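PDB 2RKN: DIR1 protein from Arabidopsis thaliana, which binds lipids, two lysophospholipids at once in the crystal, probably carries them, and is required for long-distance signalling in systemic acquired resistance. Local coordinates for residues A[4-15]-A[35-46]. Numbering follows the deposited sequence.
Sequences LCGMSQDELNEC and LQHADFACLCGY. With ZN (zinc ion), chain C; LP3 ((7R)-4,7-dihydroxy-N,N,N-trimethyl-10-oxo-3,5,9-trioxa-4-phosphaheptacosan-1-aminium 4-oxide), chain E; LP3 ((7R)-4,7-dihydroxy-N,N,N-trimethyl-10-oxo-3,5,9-trioxa-4-phosphaheptacosan-1-aminium 4-oxide), chain F.
Cys-5 and Cys-42 are covalently joined, SG to SG at 2.0 Å with a torsion of -67° about the S-S bond. Cys-42 SG stands anti to its own backbone N (chi1 175°), directed off helix 40-44 to the turn 4-7, whereas Cys-5 SG lies beside its backbone N. Beside the bridge the backbone adds one bond, Asp-39 N to Cys-5 O at 2.9 Å; it is fairly straight at the hydrogen (160°), although the donor stands above the carbonyl plane. Asp-39 also caps helix 40-44 by accepting from Cys-42 N, the bond coming from above its carboxylate plane. On the inner side Cys-5 CB packs on Leu-43 CG at 3.7 Å, and in the modelled conformer the sulfur of Met-7 meets Leu-35 CD2 at 3.8 Å. Cys-5 SG lies obliquely off the Tyr-46 ring, 3.6 Å from CE1.

At the outer end the side chains of Glu-11 and His-37 cross at about a right angle to share a zinc ion: Glu-11 OE2 lies 2.0 Å from the metal and His-37 NE2 2.3 Å, with a water as third ligand, though the exact setting of the imidazole is uncertain. The other carboxylate oxygen, Glu-11 OE1, accepts from Ser-8 N while Ser-8 OG accepts from Glu-11 N, a capping box that probably steadies the metal ligand. Leu-43 packs CD1 against one lipid tail and CD2 against the other, and Asn-13 ND2 donates to an ester oxygen, O3, of the first lipid. A disulfide-braced helical bundle around a lipid tunnel is the hallmark of plant non-specific lipid-transfer proteins.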
loop_
_atom_site.group_PDB
_atom_site.type_symbol
_atom_site.label_atom_id
_atom_site.label_comp_id
_atom_site.label_asym_id
_atom_site.label_seq_id
_atom_site.Cartn_x
_atom_site.Cartn_y
_atom_site.Cartn_z
ATOM N N LEU A 4 3.175 -9.564 -5.061
ATOM C CA LEU A 4 4.200 -8.795 -4.458
ATOM C C LEU A 4 3.774 -8.556 -3.030
ATOM O O LEU A 4 2.812 -7.883 -2.731
ATOM C CB LEU A 4 4.459 -7.535 -5.232
ATOM C CG LEU A 4 5.571 -6.560 -4.846
ATOM C CD1 LEU A 4 6.787 -7.184 -4.346
ATOM C CD2 LEU A 4 5.943 -5.880 -6.042
ATOM N N CYS A 5 4.517 -9.242 -2.182
ATOM C CA CYS A 5 4.289 -9.198 -0.748
ATOM C C CYS A 5 2.809 -9.560 -0.427
ATOM O O CYS A 5 2.209 -8.968 0.449
ATOM C CB CYS A 5 4.609 -7.777 -0.192
ATOM S SG CYS A 5 6.322 -7.328 -0.562
ATOM N N GLY A 6 2.257 -10.505 -1.166
ATOM C CA GLY A 6 0.875 -10.931 -0.858
ATOM C C GLY A 6 -0.191 -10.210 -1.612
ATOM O O GLY A 6 -1.379 -10.425 -1.333
ATOM N N MET A 7 0.205 -9.215 -2.454
ATOM C CA MET A 7 -0.810 -8.449 -3.170
ATOM C C MET A 7 -0.685 -8.671 -4.663
ATOM O O MET A 7 0.424 -8.760 -5.221
ATOM C CB MET A 7 -0.692 -6.968 -2.851
ATOM C CG MET A 7 -0.743 -6.678 -1.342
ATOM S SD MET A 7 -0.643 -4.902 -1.037
ATOM C CE MET A 7 -2.108 -4.390 -1.986
ATOM N N SER A 8 -1.818 -8.837 -5.325
ATOM C CA SER A 8 -1.779 -8.972 -6.782
ATOM C C SER A 8 -1.658 -7.589 -7.402
ATOM O O SER A 8 -1.805 -6.565 -6.733
ATOM C CB SER A 8 -3.043 -9.634 -7.226
ATOM O OG SER A 8 -4.076 -8.675 -6.983
ATOM N N GLN A 9 -1.389 -7.545 -8.709
ATOM C CA GLN A 9 -1.339 -6.252 -9.400
ATOM C C GLN A 9 -2.646 -5.516 -9.257
ATOM O O GLN A 9 -2.662 -4.294 -9.007
ATOM C CB GLN A 9 -1.012 -6.418 -10.892
ATOM C CG GLN A 9 0.354 -6.935 -11.131
ATOM C CD GLN A 9 0.583 -7.264 -12.596
ATOM O OE1 GLN A 9 0.757 -6.363 -13.407
ATOM N NE2 GLN A 9 0.563 -8.548 -12.939
ATOM N N ASP A 10 -3.761 -6.247 -9.350
ATOM C CA ASP A 10 -5.116 -5.646 -9.213
ATOM C C ASP A 10 -5.288 -4.998 -7.850
ATOM O O ASP A 10 -5.917 -3.944 -7.715
ATOM C CB ASP A 10 -6.215 -6.713 -9.323
ATOM C CG ASP A 10 -7.557 -6.252 -8.709
ATOM O OD1 ASP A 10 -8.156 -5.292 -9.232
ATOM O OD2 ASP A 10 -8.003 -6.808 -7.672
ATOM N N GLU A 11 -4.738 -5.655 -6.838
ATOM C CA GLU A 11 -4.885 -5.137 -5.468
ATOM C C GLU A 11 -3.971 -3.934 -5.208
ATOM O O GLU A 11 -4.359 -2.952 -4.543
ATOM C CB GLU A 11 -4.571 -6.226 -4.428
ATOM C CG GLU A 11 -5.753 -7.292 -4.387
ATOM C CD GLU A 11 -5.451 -8.561 -3.682
ATOM O OE1 GLU A 11 -4.304 -8.913 -3.491
ATOM O OE2 GLU A 11 -6.419 -9.217 -3.312
ATOM N N LEU A 12 -2.758 -3.999 -5.748
ATOM C CA LEU A 12 -1.906 -2.790 -5.622
ATOM C C LEU A 12 -2.593 -1.626 -6.315
ATOM O O LEU A 12 -2.617 -0.508 -5.783
ATOM C CB LEU A 12 -0.574 -3.090 -6.335
ATOM C CG LEU A 12 0.298 -4.097 -5.538
ATOM C CD1 LEU A 12 1.529 -4.439 -6.460
ATOM C CD2 LEU A 12 0.757 -3.587 -4.260
ATOM N N ASN A 13 -3.129 -1.836 -7.529
ATOM C CA ASN A 13 -3.878 -0.717 -8.236
ATOM C C ASN A 13 -5.096 -0.239 -7.425
ATOM O O ASN A 13 -5.435 0.991 -7.401
ATOM C CB ASN A 13 -4.318 -1.231 -9.589
ATOM C CG ASN A 13 -3.331 -0.932 -10.618
ATOM O OD1 ASN A 13 -2.815 0.208 -10.675
ATOM N ND2 ASN A 13 -3.146 -1.872 -11.548
ATOM N N GLU A 14 -5.771 -1.180 -6.744
ATOM C CA GLU A 14 -6.901 -0.785 -5.872
ATOM C C GLU A 14 -6.454 0.181 -4.759
ATOM O O GLU A 14 -7.174 1.174 -4.360
ATOM C CB GLU A 14 -7.511 -2.031 -5.228
ATOM C CG GLU A 14 -8.867 -1.792 -4.597
ATOM C CD GLU A 14 -9.933 -1.216 -5.553
ATOM O OE1 GLU A 14 -9.970 -1.548 -6.792
ATOM O OE2 GLU A 14 -10.762 -0.432 -5.045
ATOM N N CYS A 15 -5.276 -0.118 -4.209
ATOM C CA CYS A 15 -4.717 0.730 -3.165
ATOM C C CYS A 15 -3.991 2.013 -3.613
ATOM O O CYS A 15 -3.878 2.969 -2.813
ATOM C CB CYS A 15 -3.763 -0.048 -2.254
ATOM S SG CYS A 15 -4.597 -1.349 -1.229
ATOM N N LEU A 35 -5.209 -5.786 2.039
ATOM C CA LEU A 35 -4.093 -5.574 2.960
ATOM C C LEU A 35 -4.130 -6.546 4.165
ATOM O O LEU A 35 -3.080 -6.779 4.805
ATOM C CB LEU A 35 -4.143 -4.120 3.546
ATOM C CG LEU A 35 -3.593 -3.125 2.553
ATOM C CD1 LEU A 35 -3.595 -1.769 3.342
ATOM C CD2 LEU A 35 -2.203 -3.394 2.033
ATOM N N GLN A 36 -5.312 -7.145 4.448
ATOM C CA GLN A 36 -5.416 -8.168 5.498
ATOM C C GLN A 36 -4.565 -9.427 5.195
ATOM O O GLN A 36 -4.316 -10.217 6.112
ATOM C CB GLN A 36 -6.890 -8.550 5.763
ATOM C CG GLN A 36 -7.705 -7.339 6.178
ATOM C CD GLN A 36 -9.195 -7.621 6.404
ATOM O OE1 GLN A 36 -9.602 -8.761 6.538
ATOM N NE2 GLN A 36 -10.006 -6.542 6.523
ATOM N N HIS A 37 -4.171 -9.641 3.910
ATOM C CA HIS A 37 -3.282 -10.757 3.592
ATOM C C HIS A 37 -1.957 -10.290 2.982
ATOM O O HIS A 37 -1.230 -11.088 2.315
ATOM C CB HIS A 37 -3.966 -11.862 2.758
ATOM C CG HIS A 37 -4.565 -11.385 1.469
ATOM N ND1 HIS A 37 -5.917 -11.147 1.308
ATOM C CD2 HIS A 37 -3.994 -11.139 0.265
ATOM C CE1 HIS A 37 -6.146 -10.765 0.064
ATOM N NE2 HIS A 37 -4.997 -10.746 -0.586
ATOM N N ALA A 38 -1.606 -9.022 3.221
ATOM C CA ALA A 38 -0.326 -8.499 2.756
ATOM C C ALA A 38 0.775 -8.671 3.793
ATOM O O ALA A 38 0.506 -8.768 5.001
ATOM C CB ALA A 38 -0.452 -7.016 2.337
ATOM N N ASP A 39 2.019 -8.697 3.320
ATOM C CA ASP A 39 3.146 -8.893 4.198
ATOM C C ASP A 39 3.805 -7.518 4.369
ATOM O O ASP A 39 4.523 -7.058 3.427
ATOM C CB ASP A 39 4.027 -9.915 3.539
ATOM C CG ASP A 39 5.249 -10.300 4.332
ATOM O OD1 ASP A 39 5.669 -9.532 5.284
ATOM O OD2 ASP A 39 5.790 -11.318 3.809
ATOM N N PHE A 40 3.567 -6.881 5.528
ATOM C CA PHE A 40 4.045 -5.502 5.667
ATOM C C PHE A 40 5.519 -5.355 5.665
ATOM O O PHE A 40 6.009 -4.374 5.077
ATOM C CB PHE A 40 3.483 -4.762 6.878
ATOM C CG PHE A 40 1.993 -4.662 6.904
ATOM C CD1 PHE A 40 1.258 -4.643 5.738
ATOM C CD2 PHE A 40 1.339 -4.495 8.095
ATOM C CE1 PHE A 40 -0.140 -4.524 5.759
ATOM C CE2 PHE A 40 -0.076 -4.350 8.104
ATOM C CZ PHE A 40 -0.780 -4.379 6.897
ATOM N N ALA A 41 6.231 -6.251 6.348
ATOM C CA ALA A 41 7.691 -6.178 6.354
ATOM C C ALA A 41 8.235 -6.311 4.921
ATOM O O ALA A 41 9.246 -5.679 4.556
ATOM C CB ALA A 41 8.251 -7.271 7.241
ATOM N N CYS A 42 7.597 -7.142 4.112
ATOM C CA CYS A 42 7.998 -7.293 2.702
ATOM C C CYS A 42 7.793 -5.967 1.983
ATOM O O CYS A 42 8.701 -5.469 1.309
ATOM C CB CYS A 42 7.192 -8.489 2.120
ATOM S SG CYS A 42 7.451 -8.756 0.312
ATOM N N LEU A 43 6.620 -5.366 2.246
ATOM C CA LEU A 43 6.290 -4.089 1.577
ATOM C C LEU A 43 7.263 -2.976 1.962
ATOM O O LEU A 43 7.698 -2.177 1.084
ATOM C CB LEU A 43 4.831 -3.649 1.821
ATOM C CG LEU A 43 3.767 -4.460 1.082
ATOM C CD1 LEU A 43 2.338 -4.307 1.659
ATOM C CD2 LEU A 43 3.766 -4.142 -0.475
ATOM N N CYS A 44 7.624 -2.916 3.238
ATOM C CA CYS A 44 8.649 -1.981 3.707
ATOM C C CYS A 44 9.970 -2.071 2.954
ATOM O O CYS A 44 10.688 -1.088 2.872
ATOM C CB CYS A 44 8.916 -2.163 5.209
ATOM S SG CYS A 44 7.559 -1.462 6.158
ATOM N N GLY A 45 10.289 -3.248 2.443
ATOM C CA GLY A 45 11.476 -3.449 1.616
ATOM C C GLY A 45 11.475 -2.674 0.347
ATOM O O GLY A 45 12.535 -2.508 -0.274
ATOM N N TYR A 46 10.322 -2.111 -0.039
ATOM C CA TYR A 46 10.247 -1.342 -1.261
ATOM C C TYR A 46 10.334 0.143 -0.959
ATOM O O TYR A 46 10.183 0.952 -1.865
ATOM C CB TYR A 46 8.907 -1.602 -2.006
ATOM C CG TYR A 46 8.899 -2.964 -2.661
ATOM C CD1 TYR A 46 8.597 -4.107 -1.947
ATOM C CD2 TYR A 46 9.320 -3.100 -4.012
ATOM C CE1 TYR A 46 8.691 -5.407 -2.556
ATOM C CE2 TYR A 46 9.388 -4.344 -4.621
ATOM C CZ TYR A 46 9.081 -5.492 -3.919
ATOM O OH TYR A 46 9.146 -6.768 -4.471
HETATM ZN ZN ZN C . -6.885 -10.453 -1.788
HETATM C C1 LP3 E . -3.231 -1.865 -14.629
HETATM C C2 LP3 E . -1.818 -2.108 -15.004
HETATM C C3 LP3 E . -1.028 -2.497 -13.807
HETATM C C4 LP3 E . -6.462 0.606 -16.992
HETATM C C11 LP3 E . 0.432 -1.458 -12.511
HETATM C C12 LP3 E . 0.781 -2.006 -11.139
HETATM C C13 LP3 E . 0.264 -1.125 -10.003
HETATM C C14 LP3 E . 1.403 -0.571 -9.150
HETATM C C15 LP3 E . 0.762 0.513 -8.312
HETATM C C16 LP3 E . 1.558 0.929 -7.101
HETATM C C17 LP3 E . 0.581 1.040 -5.940
HETATM C C18 LP3 E . 1.285 0.864 -4.616
HETATM C C19 LP3 E . 0.258 0.449 -3.574
HETATM C C20 LP3 E . 0.885 0.188 -2.241
HETATM C C21 LP3 E . -0.157 -0.707 -1.622
HETATM C C22 LP3 E . -0.171 -0.629 -0.117
HETATM C C23 LP3 E . 1.140 -0.329 0.558
HETATM C C24 LP3 E . 0.907 -0.628 2.018
HETATM C C25 LP3 E . 2.162 -0.358 2.781
HETATM C C26 LP3 E . 2.172 -1.341 3.924
HETATM C C27 LP3 E . 3.105 -0.892 5.008
HETATM C C28 LP3 E . 4.550 -1.126 4.617
HETATM O O2 LP3 E . -1.771 -3.097 -15.893
HETATM O O3 LP3 E . -0.797 -1.490 -12.993
HETATM O O11 LP3 E . 1.318 -0.963 -13.182
HETATM O O1P LP3 E . -6.046 -0.420 -14.352
HETATM O O2P LP3 E . -5.685 -2.634 -15.440
HETATM O O3P LP3 E . -3.831 -0.923 -15.377
HETATM O O4P LP3 E . -5.747 -0.626 -16.919
HETATM P P LP3 E . -5.346 -1.140 -15.517
HETATM C C1 LP3 F . 4.316 -4.019 -15.688
HETATM C C2 LP3 F . 4.351 -3.116 -14.508
HETATM C C3 LP3 F . 4.286 -3.902 -13.243
HETATM C C4 LP3 F . 2.458 -7.435 -15.826
HETATM C C11 LP3 F . 4.745 -3.616 -11.098
HETATM C C12 LP3 F . 5.047 -2.487 -10.150
HETATM C C13 LP3 F . 4.748 -2.853 -8.700
HETATM C C14 LP3 F . 4.766 -1.565 -7.875
HETATM C C15 LP3 F . 5.258 -1.877 -6.479
HETATM C C16 LP3 F . 5.126 -0.737 -5.493
HETATM C C17 LP3 F . 5.034 -1.289 -4.071
HETATM C C18 LP3 F . 5.291 -0.195 -3.043
HETATM C C19 LP3 F . 4.745 -0.438 -1.639
HETATM C C20 LP3 F . 5.813 0.214 -0.762
HETATM C C21 LP3 F . 5.336 0.909 0.485
HETATM C C22 LP3 F . 6.457 1.744 1.105
HETATM C C23 LP3 F . 6.247 2.197 2.570
HETATM C C24 LP3 F . 7.329 3.205 2.996
HETATM C C25 LP3 F . 7.143 3.808 4.398
HETATM C C26 LP3 F . 7.974 5.078 4.682
HETATM C C27 LP3 F . 7.420 6.027 5.774
HETATM C C28 LP3 F . 7.954 7.461 5.769
HETATM O O2 LP3 F . 5.378 -2.273 -14.575
HETATM O O3 LP3 F . 5.171 -3.545 -12.340
HETATM O O11 LP3 F . 4.136 -4.582 -10.686
HETATM O O1P LP3 F . 2.515 -5.142 -18.436
HETATM O O2P LP3 F . 1.041 -5.115 -16.472
HETATM O O3P LP3 F . 3.171 -3.873 -16.390
HETATM O O4P LP3 F . 3.266 -6.403 -16.362
HETATM P P LP3 F . 2.514 -5.171 -16.903
HETATM O O HOH W 1 -8.581 -9.416 -1.159
#